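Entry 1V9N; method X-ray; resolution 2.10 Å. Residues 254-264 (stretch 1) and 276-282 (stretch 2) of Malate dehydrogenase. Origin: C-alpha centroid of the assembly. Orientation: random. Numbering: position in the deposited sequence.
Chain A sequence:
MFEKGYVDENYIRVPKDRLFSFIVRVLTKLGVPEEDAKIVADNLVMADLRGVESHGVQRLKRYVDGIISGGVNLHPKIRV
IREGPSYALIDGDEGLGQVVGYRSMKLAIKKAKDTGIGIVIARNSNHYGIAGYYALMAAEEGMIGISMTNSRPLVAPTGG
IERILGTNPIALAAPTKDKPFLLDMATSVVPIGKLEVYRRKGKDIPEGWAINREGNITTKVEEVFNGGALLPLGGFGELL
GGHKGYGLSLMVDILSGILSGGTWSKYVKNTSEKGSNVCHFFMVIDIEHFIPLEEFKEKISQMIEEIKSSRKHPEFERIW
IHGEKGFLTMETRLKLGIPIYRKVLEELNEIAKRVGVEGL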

ATOM      1  N   ILE A 254      -4.378   3.047 -10.494  1.00 15.45           N
ATOM      2  CA  ILE A 254      -4.488   4.493 -10.585  1.00 15.60           C
ATOM      3  C   ILE A 254      -3.094   5.104 -10.752  1.00 17.03           C
ATOM      4  O   ILE A 254      -2.891   5.983 -11.588  1.00 17.66           O
ATOM      5  CB  ILE A 254      -5.178   5.068  -9.323  1.00 15.75           C
ATOM      6  CG1 ILE A 254      -6.648   4.638  -9.304  1.00 15.48           C
ATOM      7  CG2 ILE A 254      -5.065   6.592  -9.299  1.00 16.69           C
ATOM      8  CD1 ILE A 254      -7.388   4.997  -8.019  1.00 15.23           C
ATOM      9  N   LEU A 255      -2.131   4.613  -9.975  1.00 16.42           N
ATOM     10  CA  LEU A 255      -0.765   5.129 -10.041  1.00 17.57           C
ATOM     11  C   LEU A 255      -0.014   4.656 -11.282  1.00 18.48           C
ATOM     12  O   LEU A 255       0.859   5.359 -11.795  1.00 18.69           O
ATOM     13  CB  LEU A 255       0.009   4.732  -8.776  1.00 14.48           C
ATOM     14  CG  LEU A 255      -0.513   5.356  -7.472  1.00 14.60           C
ATOM     15  CD1 LEU A 255       0.246   4.784  -6.276  1.00 14.21           C
ATOM     16  CD2 LEU A 255      -0.356   6.866  -7.527  1.00 13.72           C
ATOM     17  N   SER A 256      -0.362   3.469 -11.767  1.00 16.73           N
ATOM     18  CA  SER A 256       0.284   2.898 -12.939  1.00 19.22           C
ATOM     19  C   SER A 256      -0.451   3.170 -14.249  1.00 19.72           C
ATOM     20  O   SER A 256       0.026   3.917 -15.093  1.00 22.47           O
ATOM     21  CB  SER A 256       0.429   1.380 -12.770  1.00 18.61           C
ATOM     22  OG  SER A 256       1.200   1.057 -11.626  1.00 25.49           O
ATOM     23  N   GLY A 257      -1.616   2.548 -14.407  1.00 19.24           N
ATOM     24  CA  GLY A 257      -2.381   2.679 -15.634  1.00 17.42           C
ATOM     25  C   GLY A 257      -3.086   3.984 -15.939  1.00 17.33           C
ATOM     26  O   GLY A 257      -2.988   4.483 -17.063  1.00 19.26           O
ATOM     27  N   ILE A 258      -3.796   4.537 -14.962  1.00 15.07           N
ATOM     28  CA  ILE A 258      -4.527   5.782 -15.182  1.00 16.19           C
ATOM     29  C   ILE A 258      -3.614   7.010 -15.288  1.00 16.50           C
ATOM     30  O   ILE A 258      -3.707   7.785 -16.246  1.00 14.00           O
ATOM     31  CB  ILE A 258      -5.562   6.038 -14.058  1.00 17.48           C
ATOM     32  CG1 ILE A 258      -6.477   4.819 -13.890  1.00 19.43           C
ATOM     33  CG2 ILE A 258      -6.411   7.258 -14.408  1.00 17.90           C
ATOM     34  CD1 ILE A 258      -7.264   4.460 -15.151  1.00 19.00           C
ATOM     35  N   LEU A 259      -2.730   7.181 -14.311  1.00 14.30           N
ATOM     36  CA  LEU A 259      -1.826   8.330 -14.296  1.00 15.65           C
ATOM     37  C   LEU A 259      -0.873   8.410 -15.486  1.00 15.66           C
ATOM     38  O   LEU A 259      -0.490   9.502 -15.911  1.00 17.74           O
ATOM     39  CB  LEU A 259      -1.017   8.330 -12.996  1.00 14.34           C
ATOM     40  CG  LEU A 259      -0.028   9.475 -12.770  1.00 16.04           C
ATOM     41  CD1 LEU A 259      -0.761  10.823 -12.772  1.00 12.40           C
ATOM     42  CD2 LEU A 259       0.688   9.249 -11.440  1.00 11.60           C
ATOM     43  N   SER A 260      -0.487   7.260 -16.026  1.00 15.46           N
ATOM     44  CA  SER A 260       0.443   7.226 -17.148  1.00 16.67           C
ATOM     45  C   SER A 260      -0.218   7.434 -18.504  1.00 18.34           C
ATOM     46  O   SER A 260       0.468   7.610 -19.512  1.00 19.94           O
ATOM     47  CB  SER A 260       1.166   5.883 -17.183  1.00 16.98           C
ATOM     48  OG  SER A 260       0.257   4.856 -17.551  1.00 15.81           O
ATOM     49  N   GLY A 261      -1.542   7.416 -18.534  1.00 18.34           N
ATOM     50  CA  GLY A 261      -2.230   7.547 -19.804  1.00 20.88           C
ATOM     51  C   GLY A 261      -2.191   6.198 -20.507  1.00 21.17           C
ATOM     52  O   GLY A 261      -2.395   6.104 -21.717  1.00 21.91           O
ATOM     53  N   GLY A 262      -1.892   5.149 -19.743  1.00 20.43           N
ATOM     54  CA  GLY A 262      -1.855   3.805 -20.295  1.00 20.43           C
ATOM     55  C   GLY A 262      -3.248   3.206 -20.205  1.00 21.73           C
ATOM     56  O   GLY A 262      -4.176   3.707 -20.834  1.00 20.72           O
ATOM     57  N   THR A 263      -3.407   2.129 -19.443  1.00 21.01           N
ATOM     58  CA  THR A 263      -4.727   1.529 -19.275  1.00 21.38           C
ATOM     59  C   THR A 263      -4.765   0.728 -17.981  1.00 21.80           C
ATOM     60  O   THR A 263      -3.718   0.419 -17.407  1.00 20.56           O
ATOM     61  CB  THR A 263      -5.105   0.609 -20.472  1.00 22.41           C
ATOM     62  OG1 THR A 263      -6.512   0.347 -20.434  1.00 24.51           O
ATOM     63  CG2 THR A 263      -4.363  -0.717 -20.407  1.00 22.20           C
ATOM     64  N   TRP A 264      -5.963   0.396 -17.509  1.00 21.13           N
ATOM     65  CA  TRP A 264      -6.060  -0.372 -16.282  1.00 19.70           C
ATOM     66  C   TRP A 264      -6.227  -1.867 -16.554  1.00 21.80           C
ATOM     67  O   TRP A 264      -6.478  -2.285 -17.685  1.00 21.80           O
ATOM     68  CB  TRP A 264      -7.179   0.179 -15.379  1.00 19.77           C
ATOM     69  CG  TRP A 264      -8.553   0.171 -15.966  1.00 19.95           C
ATOM     70  CD1 TRP A 264      -9.004   0.923 -17.003  1.00 18.36           C
ATOM     71  CD2 TRP A 264      -9.660  -0.630 -15.534  1.00 17.24           C
ATOM     72  NE1 TRP A 264     -10.327   0.643 -17.250  1.00 19.19           N
ATOM     73  CE2 TRP A 264     -10.755  -0.307 -16.360  1.00 19.20           C
ATOM     74  CE3 TRP A 264      -9.832  -1.585 -14.524  1.00 18.81           C
ATOM     75  CZ2 TRP A 264     -12.010  -0.910 -16.213  1.00 17.01           C
ATOM     76  CZ3 TRP A 264     -11.083  -2.185 -14.375  1.00 18.14           C
ATOM     77  CH2 TRP A 264     -12.154  -1.840 -15.216  1.00 19.20           C
ATOM     78  N   SER A 276      -0.063  -4.944 -25.275  1.00 18.22           N
ATOM     79  CA  SER A 276      -0.489  -5.517 -23.996  1.00 19.21           C
ATOM     80  C   SER A 276      -0.800  -4.373 -23.033  1.00 18.93           C
ATOM     81  O   SER A 276      -1.722  -4.452 -22.220  1.00 19.17           O
ATOM     82  CB  SER A 276       0.602  -6.400 -23.400  1.00 17.07           C
ATOM     83  OG  SER A 276       0.867  -7.514 -24.236  1.00 17.24           O
ATOM     84  N   ASN A 277      -0.005  -3.317 -23.145  1.00 18.18           N
ATOM     85  CA  ASN A 277      -0.145  -2.112 -22.345  1.00 19.60           C
ATOM     86  C   ASN A 277      -0.072  -2.330 -20.833  1.00 18.56           C
ATOM     87  O   ASN A 277      -0.907  -1.833 -20.079  1.00 19.99           O
ATOM     88  CB  ASN A 277      -1.444  -1.392 -22.732  1.00 20.49           C
ATOM     89  CG  ASN A 277      -1.340   0.123 -22.600  1.00 24.87           C
ATOM     90  OD1 ASN A 277      -0.257   0.668 -22.375  1.00 23.17           O
ATOM     91  ND2 ASN A 277      -2.470   0.811 -22.755  1.00 24.00           N
ATOM     92  N   VAL A 278       0.924  -3.092 -20.390  1.00 18.98           N
ATOM     93  CA  VAL A 278       1.118  -3.296 -18.962  1.00 16.81           C
ATOM     94  C   VAL A 278       1.768  -1.988 -18.513  1.00 16.79           C
ATOM     95  O   VAL A 278       2.604  -1.435 -19.231  1.00 16.59           O
ATOM     96  CB  VAL A 278       2.084  -4.461 -18.662  1.00 16.90           C
ATOM     97  CG1 VAL A 278       2.312  -4.564 -17.165  1.00 16.48           C
ATOM     98  CG2 VAL A 278       1.511  -5.769 -19.190  1.00 17.99           C
ATOM     99  N   CYS A 279       1.377  -1.484 -17.348  1.00 14.95           N
ATOM    100  CA  CYS A 279       1.936  -0.233 -16.852  1.00 17.21           C
ATOM    101  C   CYS A 279       2.619  -0.439 -15.505  1.00 17.38           C
ATOM    102  O   CYS A 279       2.219  -1.304 -14.730  1.00 17.28           O
ATOM    103  CB  CYS A 279       0.832   0.824 -16.745  1.00 15.01           C
ATOM    104  SG  CYS A 279       0.023   1.221 -18.348  1.00 17.02           S
ATOM    105  N   HIS A 280       3.652   0.357 -15.234  1.00 17.83           N
ATOM    106  CA  HIS A 280       4.396   0.230 -13.985  1.00 16.82           C
ATOM    107  C   HIS A 280       4.553   1.561 -13.257  1.00 16.91           C
ATOM    108  O   HIS A 280       4.431   2.632 -13.854  1.00 18.30           O
ATOM    109  CB  HIS A 280       5.806  -0.317 -14.240  1.00 16.52           C
ATOM    110  CG  HIS A 280       5.874  -1.408 -15.263  1.00 15.87           C
ATOM    111  ND1 HIS A 280       5.088  -2.540 -15.206  1.00 16.42           N
ATOM    112  CD2 HIS A 280       6.677  -1.563 -16.342  1.00 14.71           C
ATOM    113  CE1 HIS A 280       5.404  -3.341 -16.207  1.00 17.15           C
ATOM    114  NE2 HIS A 280       6.365  -2.772 -16.912  1.00 16.80           N
ATOM    115  N   PHE A 281       4.846   1.470 -11.965  1.00 16.99           N
ATOM    116  CA  PHE A 281       5.063   2.634 -11.108  1.00 15.84           C
ATOM    117  C   PHE A 281       6.380   2.392 -10.371  1.00 17.29           C
ATOM    118  O   PHE A 281       6.583   1.323  -9.799  1.00 15.20           O
ATOM    119  CB  PHE A 281       3.929   2.769 -10.083  1.00 14.80           C
ATOM    120  CG  PHE A 281       4.139   3.877  -9.078  1.00 15.73           C
ATOM    121  CD1 PHE A 281       3.756   5.182  -9.367  1.00 15.29           C
ATOM    122  CD2 PHE A 281       4.738   3.611  -7.848  1.00 16.93           C
ATOM    123  CE1 PHE A 281       3.963   6.212  -8.447  1.00 17.38           C
ATOM    124  CE2 PHE A 281       4.951   4.632  -6.918  1.00 20.21           C
ATOM    125  CZ  PHE A 281       4.561   5.938  -7.220  1.00 18.78           C
ATOM    126  N   PHE A 282       7.274   3.374 -10.398  1.00 16.49           N
ATOM    127  CA  PHE A 282       8.560   3.259  -9.713  1.00 15.03           C
ATOM    128  C   PHE A 282       8.775   4.516  -8.887  1.00 15.71           C
ATOM    129  O   PHE A 282       8.550   5.635  -9.360  1.00 15.53           O
ATOM    130  CB  PHE A 282       9.705   3.113 -10.723  1.00 15.10           C
ATOM    131  CG  PHE A 282       9.526   1.966 -11.681  1.00 17.70           C
ATOM    132  CD1 PHE A 282       9.820   0.661 -11.294  1.00 17.26           C
ATOM    133  CD2 PHE A 282       9.027   2.188 -12.964  1.00 16.56           C
ATOM    134  CE1 PHE A 282       9.618  -0.406 -12.170  1.00 17.21           C
ATOM    135  CE2 PHE A 282       8.822   1.128 -13.848  1.00 17.20           C
ATOM    136  CZ  PHE A 282       9.119  -0.172 -13.447  1.00 16.69           C
TER
HETATM  137  O   HOH W   1      -2.675   3.991 -23.950  1.00 29.33           O

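Residues 254-264 of malate dehydrogenase bring in the last part of a helix and the loop that follows it; residues 276-282 lead through a short loop into a strand that begins at Val278. The helix 254-258 and the strand run in roughly opposing directions, with 139° between their N-to-C directions and a closest axial approach of 6.5 Å. The backbones come nearest at Ser256 and His280, whose CA atoms lie 5.0 Å apart; farther along, the CA atoms of Gly262 and Asn277 are 6.5 Å apart. The helix carries a wider pi-type turn, marked by the bond from Leu259 N to Ile254 O (3.0 Å). A type I turn from Ile258 to Gly261 follows, with Gly261 N bonded to Ile258 O at 3.2 Å, and a weak bond from Gly262 N to Gly257 O (3.0 Å) completes a Schellman motif. Gly261 has positive phi (79°), where a CB would be jammed against the preceding carbonyl oxygen.

No direct hydrogen bond joins the two stretches; they meet mainly through van der Waals packing that buries 405 Å² in total. Alternation along the strand directs the CA-to-CB bonds of Cys279 and Phe281 toward the first stretch, while those of Val278 and His280 point away. Phe281, with chi1 in t, packs CD1 against Leu255 CB at 3.8 Å, an apolar contact, and its CB lies 3.6 Å from Ser256 OG. Cys279 fits where the helix gives way to the loop: its CB is 3.6 Å from Ser256 O, and its SG is 3.7 Å from each of Ser260 OG, Gly262 CA and Thr263 N. Lack of a side chain at Gly262 makes room for this sulfur, since an ideal CB there would sit 2.3 Å from Cys279 SG. A CB on Gly257 would instead clash within its own stretch, 2.1 Å from Thr263 O.

Ser260 ties the turn together beside the cysteine. Its OG donates to Ser256 O at 2.6 Å, satisfying a carbonyl near the helix end, and accepts a weak bond from Gly262 N at 3.1 Å. At the more open end of the contact, Asn277 ND2 approaches Thr263 CG2 at 3.4 Å, a packing contact between an amide and a methyl group. Water 1 supplies a polar link here: it donates to Gly261 O at 3.1 Å and accepts a weak bond from Asn277 ND2 at 3.4 Å, bridging the stretches, while Asn277 OD1 is hydrogen-bonded elsewhere in the structure.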